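Local coordinates for Bd3459 (Bdellovibrio bacteriovorus, PDB 5CEC), which acts as a predatory endopeptidase, probably a serine-type D-Ala-D-Ala peptidase of the S13 family, and is bound by the ankyrin-repeat immunity protein Bd3460, at residues A69-V74 with T355-S360; R112-G117 with N253-N258; F141-L146 with F218-E223; V334-K339 with V349-T354. The protein carries 1 engineered substitution. All blocks are in the same frame, centred on the assembly; numbering follows the deposited sequence.

Interaction 1. Residues A69-V74 with T355-S360; sequences ASISKV and TAKTGS. With SO4 (sulfate ion), chain C.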
# COMPACT_ATOMS: atom_id res chain seq x y z
N ALA A 69 3.23 -6.46 -10.59
CA ALA A 69 3.56 -6.01 -9.23
C ALA A 69 2.32 -6.10 -8.34
O ALA A 69 1.50 -7.01 -8.52
CB ALA A 69 4.19 -4.61 -9.23
N SER A 70 2.11 -5.15 -7.42
CA SER A 70 1.07 -5.30 -6.42
C SER A 70 -0.36 -5.08 -6.93
O SER A 70 -1.29 -5.30 -6.16
CB SER A 70 1.34 -4.44 -5.17
OG SER A 70 2.40 -4.98 -4.40
N ILE A 71 -0.58 -4.71 -8.20
CA ILE A 71 -1.97 -4.82 -8.68
C ILE A 71 -2.43 -6.27 -8.73
O ILE A 71 -3.64 -6.53 -8.72
CB ILE A 71 -2.26 -4.05 -9.98
CG1 ILE A 71 -1.69 -4.76 -11.22
CG2 ILE A 71 -1.86 -2.61 -9.84
CD1 ILE A 71 -2.03 -4.06 -12.53
N SER A 72 -1.50 -7.21 -8.65
CA SER A 72 -1.84 -8.60 -8.37
C SER A 72 -2.82 -8.74 -7.19
O SER A 72 -3.63 -9.65 -7.14
CB SER A 72 -0.59 -9.40 -7.98
OG SER A 72 0.30 -9.54 -9.04
N LYS A 73 -2.67 -7.86 -6.20
CA LYS A 73 -3.53 -7.95 -4.99
C LYS A 73 -5.00 -7.74 -5.30
O LYS A 73 -5.83 -8.22 -4.55
CB LYS A 73 -3.01 -7.01 -3.90
CG LYS A 73 -1.59 -7.31 -3.44
CD LYS A 73 -1.19 -6.47 -2.25
CE LYS A 73 0.14 -6.88 -1.67
NZ LYS A 73 1.28 -6.55 -2.55
N VAL A 74 -5.31 -7.03 -6.38
CA VAL A 74 -6.71 -6.89 -6.77
C VAL A 74 -7.27 -8.24 -7.27
O VAL A 74 -8.44 -8.56 -7.05
CB VAL A 74 -6.92 -5.79 -7.81
CG1 VAL A 74 -8.40 -5.65 -8.12
CG2 VAL A 74 -6.39 -4.44 -7.31
N THR A 355 -10.52 5.17 -7.38
CA THR A 355 -10.33 4.04 -6.46
C THR A 355 -9.28 3.19 -7.13
O THR A 355 -9.53 2.72 -8.25
CB THR A 355 -11.63 3.26 -6.23
OG1 THR A 355 -12.67 4.18 -5.83
CG2 THR A 355 -11.48 2.22 -5.20
N ALA A 356 -8.14 2.95 -6.52
CA ALA A 356 -7.02 2.36 -7.28
C ALA A 356 -6.03 1.63 -6.39
O ALA A 356 -5.89 1.93 -5.19
CB ALA A 356 -6.30 3.41 -8.09
N LYS A 357 -5.32 0.69 -7.02
CA LYS A 357 -4.25 -0.07 -6.43
C LYS A 357 -2.99 0.18 -7.25
O LYS A 357 -3.00 0.10 -8.46
CB LYS A 357 -4.58 -1.58 -6.45
CG LYS A 357 -3.48 -2.48 -5.85
CD LYS A 357 -3.46 -2.41 -4.32
CE LYS A 357 -2.15 -2.93 -3.76
NZ LYS A 357 -1.03 -1.95 -3.93
N THR A 358 -1.90 0.46 -6.56
CA THR A 358 -0.57 0.67 -7.11
C THR A 358 0.25 -0.62 -7.20
O THR A 358 -0.02 -1.61 -6.50
CB THR A 358 0.17 1.65 -6.21
OG1 THR A 358 0.09 1.18 -4.87
CG2 THR A 358 -0.42 3.06 -6.28
N GLY A 359 1.32 -0.56 -7.98
CA GLY A 359 2.33 -1.60 -7.97
C GLY A 359 3.67 -1.10 -8.44
O GLY A 359 3.74 -0.18 -9.24
N SER A 360 4.72 -1.65 -7.84
CA SER A 360 6.10 -1.30 -8.14
C SER A 360 6.99 -2.53 -8.00
O SER A 360 7.05 -3.11 -6.92
CB SER A 360 6.58 -0.24 -7.13
OG SER A 360 5.65 0.79 -6.92
S SO4 C . 3.15 -0.69 -3.92
O1 SO4 C . 3.74 0.07 -2.77
O2 SO4 C . 3.72 -0.28 -5.22
O3 SO4 C . 3.32 -2.19 -3.62
O4 SO4 C . 1.69 -0.50 -3.93
O HOH W 1 4.29 -3.52 -5.77

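Interaction 2. Residues R112-G117 with N253-N258; sequences RDPLFG and NYIADN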
# COMPACT_ATOMS: atom_id res chain seq x y z
N ARG A 112 -6.81 -19.54 10.21
CA ARG A 112 -5.97 -18.98 9.14
C ARG A 112 -6.26 -17.50 8.87
O ARG A 112 -5.98 -16.97 7.81
CB ARG A 112 -6.04 -19.80 7.85
CG ARG A 112 -5.77 -21.28 8.08
CD ARG A 112 -5.44 -22.01 6.77
NE ARG A 112 -4.11 -21.64 6.28
CZ ARG A 112 -2.96 -22.16 6.71
NH1 ARG A 112 -2.94 -23.12 7.64
NH2 ARG A 112 -1.83 -21.70 6.18
N ASP A 113 -6.73 -16.80 9.91
CA ASP A 113 -6.88 -15.33 9.85
C ASP A 113 -5.54 -14.79 9.34
O ASP A 113 -4.50 -15.02 9.97
CB ASP A 113 -7.23 -14.83 11.27
CG ASP A 113 -7.42 -13.34 11.37
OD1 ASP A 113 -6.97 -12.56 10.50
OD2 ASP A 113 -8.04 -12.95 12.38
N PRO A 114 -5.56 -14.01 8.25
CA PRO A 114 -4.33 -13.51 7.61
C PRO A 114 -3.90 -12.15 8.10
O PRO A 114 -3.02 -11.54 7.51
CB PRO A 114 -4.72 -13.44 6.13
CG PRO A 114 -6.14 -13.05 6.19
CD PRO A 114 -6.73 -13.77 7.39
N LEU A 115 -4.51 -11.68 9.19
CA LEU A 115 -4.14 -10.41 9.81
C LEU A 115 -4.06 -10.55 11.31
O LEU A 115 -4.52 -9.70 12.05
CB LEU A 115 -5.12 -9.32 9.36
CG LEU A 115 -4.85 -7.87 9.75
CD1 LEU A 115 -3.39 -7.53 9.56
CD2 LEU A 115 -5.77 -6.90 9.01
N PHE A 116 -3.41 -11.62 11.75
CA PHE A 116 -3.31 -11.95 13.17
C PHE A 116 -1.86 -11.74 13.56
O PHE A 116 -1.01 -12.60 13.32
CB PHE A 116 -3.82 -13.36 13.47
CG PHE A 116 -4.30 -13.55 14.87
CD1 PHE A 116 -3.54 -13.18 15.95
CD2 PHE A 116 -5.55 -14.09 15.12
CE1 PHE A 116 -3.98 -13.35 17.25
CE2 PHE A 116 -6.00 -14.27 16.44
CZ PHE A 116 -5.22 -13.89 17.48
N GLY A 117 -1.61 -10.58 14.14
CA GLY A 117 -0.28 -10.18 14.56
C GLY A 117 -0.37 -9.42 15.87
O GLY A 117 -1.22 -9.72 16.72
N ASN A 253 1.95 -7.39 1.60
CA ASN A 253 2.32 -8.69 1.03
C ASN A 253 1.90 -9.85 1.92
O ASN A 253 1.51 -10.91 1.40
CB ASN A 253 3.81 -8.76 0.78
CG ASN A 253 4.25 -7.87 -0.34
OD1 ASN A 253 3.47 -7.25 -1.06
ND2 ASN A 253 5.56 -7.79 -0.49
N TYR A 254 2.04 -9.69 3.23
CA TYR A 254 1.71 -10.77 4.16
C TYR A 254 0.27 -11.18 4.04
O TYR A 254 -0.05 -12.41 3.95
CB TYR A 254 2.04 -10.38 5.63
CG TYR A 254 1.64 -11.43 6.63
CD1 TYR A 254 2.49 -12.47 6.99
CD2 TYR A 254 0.36 -11.42 7.20
CE1 TYR A 254 2.11 -13.45 7.88
CE2 TYR A 254 -0.01 -12.40 8.11
CZ TYR A 254 0.85 -13.42 8.45
OH TYR A 254 0.46 -14.41 9.31
N ILE A 255 -0.62 -10.19 4.04
CA ILE A 255 -2.04 -10.51 3.93
C ILE A 255 -2.33 -11.19 2.58
O ILE A 255 -3.04 -12.19 2.51
CB ILE A 255 -2.96 -9.28 4.12
CG1 ILE A 255 -2.72 -8.60 5.48
CG2 ILE A 255 -4.43 -9.64 3.98
CD1 ILE A 255 -3.43 -7.27 5.63
N ALA A 256 -1.79 -10.60 1.52
CA ALA A 256 -2.11 -11.10 0.17
C ALA A 256 -1.60 -12.53 -0.01
O ALA A 256 -2.31 -13.38 -0.57
CB ALA A 256 -1.50 -10.19 -0.88
N ASP A 257 -0.36 -12.78 0.39
CA ASP A 257 0.24 -14.10 0.19
C ASP A 257 -0.49 -15.15 1.03
O ASP A 257 -0.74 -16.25 0.56
CB ASP A 257 1.75 -14.08 0.47
CG ASP A 257 2.51 -13.35 -0.59
OD1 ASP A 257 2.14 -13.48 -1.78
OD2 ASP A 257 3.51 -12.69 -0.26
N ASN A 258 -0.89 -14.79 2.25
CA ASN A 258 -1.60 -15.73 3.07
C ASN A 258 -3.02 -16.02 2.58
O ASN A 258 -3.46 -17.14 2.69
CB ASN A 258 -1.55 -15.34 4.55
CG ASN A 258 -0.26 -15.79 5.19
OD1 ASN A 258 -0.11 -16.97 5.50
ND2 ASN A 258 0.72 -14.89 5.27
O HOH W 2 -1.61 -19.21 4.62
O HOH W 3 -2.00 -13.92 10.47

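Interaction 3. Residues F141-L146 with F218-E223; sequences FDENFL and FVKKAE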
# COMPACT_ATOMS: atom_id res chain seq x y z
N PHE A 141 -1.78 -24.53 20.43
CA PHE A 141 -2.29 -23.97 19.19
C PHE A 141 -2.09 -24.96 18.06
O PHE A 141 -1.16 -25.79 18.11
CB PHE A 141 -1.59 -22.64 18.85
CG PHE A 141 -0.11 -22.80 18.58
CD1 PHE A 141 0.81 -22.82 19.61
CD2 PHE A 141 0.35 -23.00 17.29
CE1 PHE A 141 2.15 -23.02 19.36
CE2 PHE A 141 1.67 -23.21 17.05
CZ PHE A 141 2.57 -23.22 18.08
N ASP A 142 -2.96 -24.89 17.05
CA ASP A 142 -2.88 -25.81 15.91
C ASP A 142 -2.26 -25.13 14.68
O ASP A 142 -1.79 -23.99 14.71
CB ASP A 142 -4.24 -26.48 15.62
CG ASP A 142 -5.27 -25.55 15.02
OD1 ASP A 142 -4.94 -24.43 14.57
OD2 ASP A 142 -6.45 -25.97 15.01
N GLU A 143 -2.23 -25.89 13.60
CA GLU A 143 -1.54 -25.49 12.38
C GLU A 143 -2.28 -24.44 11.56
O GLU A 143 -1.75 -23.93 10.60
CB GLU A 143 -1.19 -26.71 11.51
CG GLU A 143 -2.38 -27.43 10.89
CD GLU A 143 -2.99 -28.53 11.74
OE1 GLU A 143 -3.04 -28.45 12.99
OE2 GLU A 143 -3.49 -29.48 11.11
N ASN A 144 -3.48 -24.06 12.01
CA ASN A 144 -4.19 -23.00 11.35
C ASN A 144 -4.11 -21.69 12.09
O ASN A 144 -4.69 -20.71 11.65
CB ASN A 144 -5.64 -23.41 11.13
CG ASN A 144 -5.75 -24.55 10.16
OD1 ASN A 144 -5.11 -24.53 9.11
ND2 ASN A 144 -6.58 -25.53 10.49
N PHE A 145 -3.38 -21.68 13.22
CA PHE A 145 -3.17 -20.44 13.96
C PHE A 145 -1.94 -19.75 13.40
O PHE A 145 -0.81 -20.10 13.73
CB PHE A 145 -3.02 -20.68 15.46
CG PHE A 145 -2.77 -19.42 16.25
CD1 PHE A 145 -3.62 -18.32 16.11
CD2 PHE A 145 -1.63 -19.29 17.05
CE1 PHE A 145 -3.37 -17.15 16.83
CE2 PHE A 145 -1.39 -18.13 17.76
CZ PHE A 145 -2.24 -17.05 17.64
N LEU A 146 -2.19 -18.83 12.48
CA LEU A 146 -1.14 -18.05 11.86
C LEU A 146 -0.93 -16.81 12.68
O LEU A 146 -1.88 -16.08 12.98
CB LEU A 146 -1.46 -17.70 10.43
CG LEU A 146 -1.91 -18.88 9.56
CD1 LEU A 146 -2.35 -18.38 8.18
CD2 LEU A 146 -0.81 -19.95 9.45
N PHE A 218 2.70 -26.70 20.47
CA PHE A 218 1.92 -26.99 19.27
C PHE A 218 1.15 -28.30 19.48
O PHE A 218 1.72 -29.31 19.94
CB PHE A 218 2.90 -27.11 18.10
CG PHE A 218 2.29 -27.57 16.82
CD1 PHE A 218 1.34 -26.81 16.19
CD2 PHE A 218 2.70 -28.74 16.21
CE1 PHE A 218 0.77 -27.22 14.99
CE2 PHE A 218 2.14 -29.16 15.01
CZ PHE A 218 1.16 -28.39 14.41
N VAL A 219 -0.15 -28.25 19.17
CA VAL A 219 -1.01 -29.44 19.12
C VAL A 219 -1.79 -29.42 17.82
O VAL A 219 -2.63 -28.54 17.61
CB VAL A 219 -2.00 -29.52 20.32
CG1 VAL A 219 -2.91 -30.74 20.19
CG2 VAL A 219 -1.23 -29.57 21.64
N LYS A 220 -1.51 -30.39 16.94
CA LYS A 220 -2.16 -30.49 15.62
C LYS A 220 -3.66 -30.66 15.74
O LYS A 220 -4.15 -31.34 16.66
CB LYS A 220 -1.62 -31.70 14.85
CG LYS A 220 -0.17 -31.59 14.43
CD LYS A 220 0.27 -32.91 13.80
CE LYS A 220 1.75 -32.91 13.41
NZ LYS A 220 2.36 -34.24 13.65
N LYS A 221 -4.39 -30.08 14.80
CA LYS A 221 -5.86 -30.10 14.84
C LYS A 221 -6.42 -31.52 15.01
O LYS A 221 -7.29 -31.74 15.85
CB LYS A 221 -6.45 -29.43 13.59
CG LYS A 221 -7.97 -29.39 13.58
CD LYS A 221 -8.50 -28.78 12.30
CE LYS A 221 -10.00 -29.04 12.20
NZ LYS A 221 -10.65 -28.29 11.10
N ALA A 222 -5.91 -32.46 14.21
CA ALA A 222 -6.40 -33.86 14.21
C ALA A 222 -6.12 -34.56 15.52
O ALA A 222 -6.79 -35.56 15.83
CB ALA A 222 -5.79 -34.65 13.05
N GLU A 223 -5.12 -34.09 16.26
CA GLU A 223 -4.75 -34.65 17.55
C GLU A 223 -5.32 -33.94 18.77
O GLU A 223 -5.11 -34.39 19.90
CB GLU A 223 -3.23 -34.66 17.69
CG GLU A 223 -2.57 -35.58 16.68
CD GLU A 223 -1.06 -35.61 16.80
OE1 GLU A 223 -0.50 -34.99 17.73
OE2 GLU A 223 -0.44 -36.28 15.95
O HOH W 4 -4.34 -31.96 11.86

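Interaction 4. Residues V334-K339 with V349-T354; sequences VAAKDK and VMAGST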
# COMPACT_ATOMS: atom_id res chain seq x y z
N VAL A 334 -8.93 4.89 -1.97
CA VAL A 334 -9.49 6.04 -2.66
C VAL A 334 -8.46 7.18 -2.65
O VAL A 334 -7.97 7.62 -1.58
CB VAL A 334 -10.81 6.50 -2.03
CG1 VAL A 334 -11.37 7.69 -2.78
CG2 VAL A 334 -11.81 5.35 -2.05
N ALA A 335 -8.11 7.62 -3.85
CA ALA A 335 -7.11 8.66 -4.02
C ALA A 335 -7.44 9.90 -3.18
O ALA A 335 -8.58 10.41 -3.22
CB ALA A 335 -7.03 9.09 -5.46
N ALA A 336 -6.45 10.35 -2.41
CA ALA A 336 -6.51 11.53 -1.54
C ALA A 336 -7.40 11.43 -0.33
O ALA A 336 -7.31 12.25 0.55
CB ALA A 336 -6.80 12.80 -2.34
N LYS A 337 -8.30 10.46 -0.29
CA LYS A 337 -9.21 10.29 0.85
C LYS A 337 -8.66 9.29 1.86
O LYS A 337 -8.80 9.48 3.05
CB LYS A 337 -10.57 9.81 0.34
CG LYS A 337 -11.22 10.79 -0.63
CD LYS A 337 -11.89 11.93 0.11
CE LYS A 337 -13.26 11.50 0.65
NZ LYS A 337 -14.14 12.65 1.01
N ASP A 338 -8.08 8.18 1.37
CA ASP A 338 -7.43 7.20 2.24
C ASP A 338 -5.99 7.67 2.44
O ASP A 338 -5.08 7.34 1.68
CB ASP A 338 -7.55 5.79 1.68
CG ASP A 338 -8.96 5.27 1.75
OD1 ASP A 338 -9.59 5.48 2.84
OD2 ASP A 338 -9.45 4.69 0.77
N LYS A 339 -5.81 8.50 3.46
CA LYS A 339 -4.53 9.12 3.70
C LYS A 339 -3.46 8.08 4.05
O LYS A 339 -2.26 8.27 3.73
CB LYS A 339 -4.67 10.19 4.78
CG LYS A 339 -5.64 11.30 4.44
CD LYS A 339 -5.30 11.94 3.12
CE LYS A 339 -5.88 13.33 2.95
NZ LYS A 339 -5.42 13.90 1.65
N VAL A 349 -7.23 15.78 -10.64
CA VAL A 349 -8.57 15.26 -10.90
C VAL A 349 -8.83 13.88 -10.29
O VAL A 349 -9.99 13.50 -10.15
CB VAL A 349 -8.91 15.26 -12.38
CG1 VAL A 349 -8.97 16.69 -12.90
CG2 VAL A 349 -7.96 14.40 -13.21
N MET A 350 -7.79 13.13 -9.95
CA MET A 350 -8.00 11.85 -9.29
C MET A 350 -8.51 11.94 -7.87
O MET A 350 -9.10 11.00 -7.37
CB MET A 350 -6.71 11.03 -9.27
CG MET A 350 -6.31 10.50 -10.65
SD MET A 350 -4.75 9.61 -10.69
CE MET A 350 -3.57 10.88 -10.27
N ALA A 351 -8.17 13.03 -7.17
CA ALA A 351 -8.50 13.13 -5.75
C ALA A 351 -10.00 13.00 -5.58
O ALA A 351 -10.76 13.74 -6.16
CB ALA A 351 -7.98 14.45 -5.20
N GLY A 352 -10.40 12.05 -4.74
CA GLY A 352 -11.80 11.82 -4.41
C GLY A 352 -12.64 11.13 -5.46
O GLY A 352 -13.80 10.84 -5.20
N SER A 353 -12.09 10.94 -6.67
CA SER A 353 -12.83 10.33 -7.78
C SER A 353 -12.35 8.93 -8.12
O SER A 353 -13.04 8.21 -8.83
CB SER A 353 -12.65 11.18 -9.04
OG SER A 353 -11.31 11.13 -9.50
N THR A 354 -11.15 8.57 -7.68
CA THR A 354 -10.42 7.43 -8.21
C THR A 354 -10.18 6.42 -7.09
O THR A 354 -9.71 6.78 -6.02
CB THR A 354 -9.11 7.91 -8.82
OG1 THR A 354 -9.44 8.80 -9.88
CG2 THR A 354 -8.29 6.77 -9.38

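Interaction 1. Residues A69-V74 with T355-S360
An SxxK pattern at the head of helix 72-84, with Ser70 and Lys73, here faces the Lys357-Thr358-Gly359 run of strand 354-361, a pairing consistent with the active site of penicillin-binding proteins and serine beta-lactamases, where that serine is the nucleophile. No direct hydrogen bond joins the segments; a water links them, accepting from both Ser70 OG and Ser360 N and donating to O3 of a sulfate, probably from the crystallisation liquor. Thr358 OG1 donates to sulfate O4 over a short 2.5 Å, and Ser360 OG to O2 at 2.8 Å. Among the lysines, Lys73 NZ donates to Ser70 OG at 2.7 Å, and further bonds to Asn253 and Ser290 O fix it. Lys357 bends at chi2 and chi4, so that its NZ reaches a lone pair of Thr358 O. Lys73 NZ and Lys357 NZ stand 5.3 Å apart, two like charges that would be expected to lower each other's proton affinity. The backbones come nearest at Gly359, its CA 4.2 Å from Ser70 CA, while Ile71 CG2 approaches Lys357 O to 3.2 Å. Further along, Val74 CG2 slides past the Lys357 chain, meeting its CB at a tight 3.5 Å.

Interaction 2. Residues R112-G117 with N253-N258
The Tyr254 ring carries the amide nitrogen of Asn258 over one face, ND2 standing 3.3 Å above the plane and offset toward the rim, while its edge meets Pro114 O, 3.2 Å from CE2, and a water near OH. The guanidinium of Arg112 meets another water at its edge, in plane; this one accepts from NH2 and can donate to Asn258 OD1. Tyr254 CG is anti to the backbone N (chi1 176°), which brings OH within 2.8 Å of the water that accepts from Phe116 N and can donate to Asp113 O. Asn258 ND2 donates to Tyr254 O, which also takes Asn258 N. Pro114 O is buried with no hydrogen-bond partner. The loop is shaped by an Asx turn in which Asp113 OD1 accepts from Leu115 N at 2.9 Å. The Ile255 and Leu115 side chains cross obliquely, CD1 to CD1 at 3.9 Å, and Pro114 CB meets Asn258 CB at 4.0 Å. Asn253, bonded to Lys73 NZ, is consistent with the asparagine of an (S/Y)xN motif. The loop between strand 104-109 and helix 118-130 is thus seated on the first turns of helix 253-262, with Ile243 of helix 240-250 touching both Pro114 and Ile255.

Interaction 3. Residues F141-L146 with F218-E223
Two hydrogen bonds join these segments where strand 135-141 and its parallel neighbour 212-218, outermost within this chain, end in a mixed sheet. The shorter links a side chain to the backbone: Lys221 N donates to Glu143 OE1 at 2.8 Å, nearly straight at 166°, using the syn lone pair of the carboxylate. Glu143 reaches it with CG in the crowded position between backbone N and carbonyl carbon and a further bend at chi2. Its other oxygen, OE2, accepts from a water that itself accepts from Ala222 N, so the carboxylate receives two successive amides of the 3-10 turn, one directly and one through solvent. The second bond, Val219 N to Phe141 O at 2.9 Å, belongs to the parallel bridge of Phe141 with Phe218, its donor standing above the carbonyl plane. Beyond the strand end a type I turn runs from Asp142 to Phe145; Asp142 OD1 accepts from Asn144 N in an Asx turn and also from Gly110 N. Asn144 OD1 is taken by Arg112.

Around these bonds the two segments pack closely. Asp142 CA approaches Val219 O at 3.2 Å in a CA-H...O contact, and the Lys221 chain runs alongside Asp142, CB 3.7 Å from OD2. The two phenylalanines share one face of the sheet, covered by helix 167-182, and their rings meet obliquely with planes at 50°. The edge of the Phe218 ring comes up to the turn backbone, CE1 lying 3.6 Å from Glu143 N. Over a face of the Phe141 ring sits the backbone of its partner, Phe218 CA making a CH-pi contact 4.1 Å from the centroid.

Interaction 4. Residues V334-K339 with V349-T354
Both ends of the connection from strand 333-334 to strand 354-361 meet here, where the chain returns to the antiparallel sheet. Ala335 is gripped through its backbone on two sides. Its N donates to Thr354 O at 2.8 Å, almost along the C=O axis, and its O accepts from Gly352 N at 2.9 Å, this donor lying above the carbonyl plane. The same Thr354 O also takes a CA-H...O contact from Val334 CA at 3.4 Å. These bonds extend the pairing of strand 333-334, outermost in the sheet within this chain, with its inner neighbour, beyond which each segment turns: Ala336 and Gly352 both adopt positive phi, 69° and 76°. On the first side Val334 O accepts from Lys337 N and Asp338 N, while Asp338 OD2 uses its anti lone pair to take Val334 N and also forms a salt bridge with Lys245. On the other, Ser353 OG reaches a lone pair of Val349 O. Small side chains let the turns come close. Ala335 CB lies 3.4 Å from Met350 O, and the methyl groups Ala336 CB and Ala351 CB touch tip to tip at 3.5 Å. Val349, at the far end of its segment, makes backbone hydrogen bonds to the Bd3460 chain, packing on its Gly175.

Overall arrangement
Interaction 1 closes the longest loop along the chain, with the other three nested inside it; interaction 3 lies in turn within the loop of interaction 2. Strand 354-361 joins interactions 1 and 4, centres about 15 Å apart, so the strand that bears on the probable catalytic centre begins a few residues after the Bd3460 contact at Val349. Interaction 2 lies about 17 Å (centre to centre) from both interaction 1 and interaction 3. It meets the former through Lys73 and Asn253 and the latter through Arg112 and Asn144, linking the probable active-site region to the mixed sheet. Interactions 3 and 4, about 42 Å apart between centres, lie on opposite sides of the chain's centre.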